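Local coordinates for holo-[acyl-carrier-protein] synthase (Neisseria meningitidis serogroup C / serotype 2a, PDB 5CMO) that belongs to the 4'-phosphopantetheinyl transferase superfamily, as a small AcpS-type enzyme whose assembly holds three protein chains, at residues 27-32 with 71-76. Sequence-based numbering, arbitrary orientation.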
loop_
_atom_site.group_PDB
_atom_site.type_symbol
_atom_site.label_atom_id
_atom_site.label_comp_id
_atom_site.label_asym_id
_atom_site.label_seq_id
_atom_site.Cartn_x
_atom_site.Cartn_y
_atom_site.Cartn_z
ATOM N N ALA A 27 -20.553 -8.529 -12.451
ATOM C CA ALA A 27 -19.948 -9.698 -11.827
ATOM C C ALA A 27 -19.459 -10.685 -12.886
ATOM O O ALA A 27 -18.389 -11.276 -12.747
ATOM C CB ALA A 27 -20.939 -10.369 -10.891
ATOM N N GLY A 28 -20.244 -10.853 -13.946
ATOM C CA GLY A 28 -19.877 -11.745 -15.031
ATOM C C GLY A 28 -18.608 -11.301 -15.735
ATOM O O GLY A 28 -17.896 -12.117 -16.325
ATOM N N ARG A 29 -18.321 -10.004 -15.666
ATOM C CA ARG A 29 -17.158 -9.425 -16.335
ATOM C C ARG A 29 -15.890 -9.556 -15.493
ATOM O O ARG A 29 -14.812 -9.822 -16.022
ATOM C CB ARG A 29 -17.414 -7.948 -16.657
ATOM C CG ARG A 29 -16.204 -7.213 -17.218
ATOM C CD ARG A 29 -16.564 -5.821 -17.717
ATOM N NE ARG A 29 -16.588 -4.831 -16.641
ATOM C CZ ARG A 29 -15.509 -4.218 -16.159
ATOM N NH1 ARG A 29 -14.304 -4.492 -16.647
ATOM N NH2 ARG A 29 -15.632 -3.331 -15.182
ATOM N N ILE A 30 -16.028 -9.376 -14.183
ATOM C CA ILE A 30 -14.877 -9.305 -13.283
ATOM C C ILE A 30 -14.449 -10.670 -12.744
ATOM O O ILE A 30 -13.274 -10.887 -12.444
ATOM C CB ILE A 30 -15.175 -8.376 -12.076
ATOM C CG1 ILE A 30 -15.533 -6.969 -12.559
ATOM C CG2 ILE A 30 -13.987 -8.319 -11.114
ATOM C CD1 ILE A 30 -14.469 -6.309 -13.411
ATOM N N LEU A 31 -15.402 -11.586 -12.608
ATOM C CA LEU A 31 -15.131 -12.871 -11.977
ATOM C C LEU A 31 -14.694 -13.935 -12.977
ATOM O O LEU A 31 -15.151 -13.957 -14.119
ATOM C CB LEU A 31 -16.369 -13.360 -11.227
ATOM C CG LEU A 31 -16.909 -12.434 -10.136
ATOM C CD1 LEU A 31 -18.099 -13.085 -9.440
ATOM C CD2 LEU A 31 -15.822 -12.077 -9.132
ATOM N N THR A 32 -13.805 -14.816 -12.531
ATOM C CA THR A 32 -13.397 -15.964 -13.327
ATOM C C THR A 32 -14.564 -16.940 -13.412
ATOM O O THR A 32 -15.549 -16.790 -12.687
ATOM C CB THR A 32 -12.171 -16.677 -12.722
ATOM O OG1 THR A 32 -12.546 -17.343 -11.508
ATOM C CG2 THR A 32 -11.055 -15.683 -12.432
ATOM N N VAL A 71 -3.447 -11.317 -19.210
ATOM C CA VAL A 71 -3.678 -10.648 -17.936
ATOM C C VAL A 71 -5.084 -10.061 -17.948
ATOM O O VAL A 71 -5.279 -8.878 -18.230
ATOM C CB VAL A 71 -2.633 -9.545 -17.669
ATOM C CG1 VAL A 71 -2.847 -8.924 -16.296
ATOM C CG2 VAL A 71 -1.226 -10.118 -17.768
ATOM N N SER A 72 -6.060 -10.909 -17.640
ATOM C CA SER A 72 -7.468 -10.542 -17.717
ATOM C C SER A 72 -8.186 -10.863 -16.414
ATOM O O SER A 72 -7.706 -11.664 -15.614
ATOM C CB SER A 72 -8.140 -11.281 -18.870
ATOM O OG SER A 72 -8.162 -12.669 -18.607
ATOM N N PHE A 73 -9.345 -10.243 -16.214
ATOM C CA PHE A 73 -10.161 -10.509 -15.035
ATOM C C PHE A 73 -10.529 -11.987 -14.917
ATOM O O PHE A 73 -10.575 -12.536 -13.817
ATOM C CB PHE A 73 -11.436 -9.667 -15.070
ATOM C CG PHE A 73 -11.201 -8.199 -14.869
ATOM C CD1 PHE A 73 -10.657 -7.727 -13.686
ATOM C CD2 PHE A 73 -11.535 -7.289 -15.857
ATOM C CE1 PHE A 73 -10.443 -6.376 -13.496
ATOM C CE2 PHE A 73 -11.325 -5.937 -15.672
ATOM C CZ PHE A 73 -10.778 -5.480 -14.490
ATOM N N ARG A 74 -10.785 -12.628 -16.053
ATOM C CA ARG A 74 -11.237 -14.018 -16.051
ATOM C C ARG A 74 -10.091 -15.018 -15.872
ATOM O O ARG A 74 -10.335 -16.201 -15.624
ATOM C CB ARG A 74 -12.001 -14.321 -17.343
ATOM C CG ARG A 74 -13.371 -13.658 -17.399
ATOM C CD ARG A 74 -14.224 -14.210 -18.526
ATOM N NE ARG A 74 -15.574 -13.652 -18.503
ATOM C CZ ARG A 74 -15.935 -12.519 -19.099
ATOM N NH1 ARG A 74 -15.051 -11.800 -19.780
ATOM N NH2 ARG A 74 -17.191 -12.101 -19.013
ATOM N N ASN A 75 -8.852 -14.544 -15.986
ATOM C CA ASN A 75 -7.678 -15.386 -15.757
ATOM C C ASN A 75 -7.060 -15.163 -14.380
ATOM O O ASN A 75 -6.284 -15.987 -13.905
ATOM C CB ASN A 75 -6.618 -15.137 -16.835
ATOM C CG ASN A 75 -6.908 -15.883 -18.125
ATOM O OD1 ASN A 75 -7.630 -16.880 -18.133
ATOM N ND2 ASN A 75 -6.335 -15.404 -19.224
ATOM N N ILE A 76 -7.395 -14.043 -13.749
ATOM C CA ILE A 76 -6.891 -13.737 -12.413
ATOM C C ILE A 76 -7.930 -14.112 -11.362
ATOM O O ILE A 76 -8.923 -13.408 -11.186
ATOM C CB ILE A 76 -6.539 -12.248 -12.250
ATOM C CG1 ILE A 76 -5.580 -11.784 -13.350
ATOM C CG2 ILE A 76 -5.906 -12.004 -10.886
ATOM C CD1 ILE A 76 -5.622 -10.287 -13.582
#
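Ile-30 and Phe-73 supply the apolar part of this contact, with Phe-73 CB packed against the carbonyl oxygen of Ile-30. The methyl CD1 of Ile-30 sits over one face of the phenyl ring as a CH-pi contact, 3.7 Å from the Phe-73 centroid and 4° off the ring normal. CG1 of Ile-30, anti to its carbonyl carbon (chi1 -58°), carries the methyl there. The same CD1 lies 3.5 Å above the guanidinium plane of Arg-29, filling the corner between the guanidinium and the ring, whose planes stand 84° apart; Arg-29 NH1 also reaches Phe-73 CE2 at 3.5 Å.

In the AcpS fold this joins the C-terminal end of helix 24-30 to the loop that leads into strand 76-80. From helix 45-62, Lys-56 NZ donates hydrogen bonds to the carbonyl oxygens of Ile-30, Phe-73 and Ile-76, bridging both segments; its charge probably eases the repulsion between Ile-30 O and Phe-73 O, two acceptors 3.4 Å apart.

Methyl and backbone meet at Thr-32, whose CG2 lies 3.3 Å from Arg-74 O and 3.4 Å from Ile-76 O, while OG1 hydrogen-bonds to Glu-34 OE1 and the side chain N-caps helix 33-38. Poorly ordered Arg-74, extended from CG to NE, reaches the last turn of helix 24-30; NH2 comes 2.8 Å from Gly-28 O, subject to that disorder, and one guanidinium face lies over Arg-29 O.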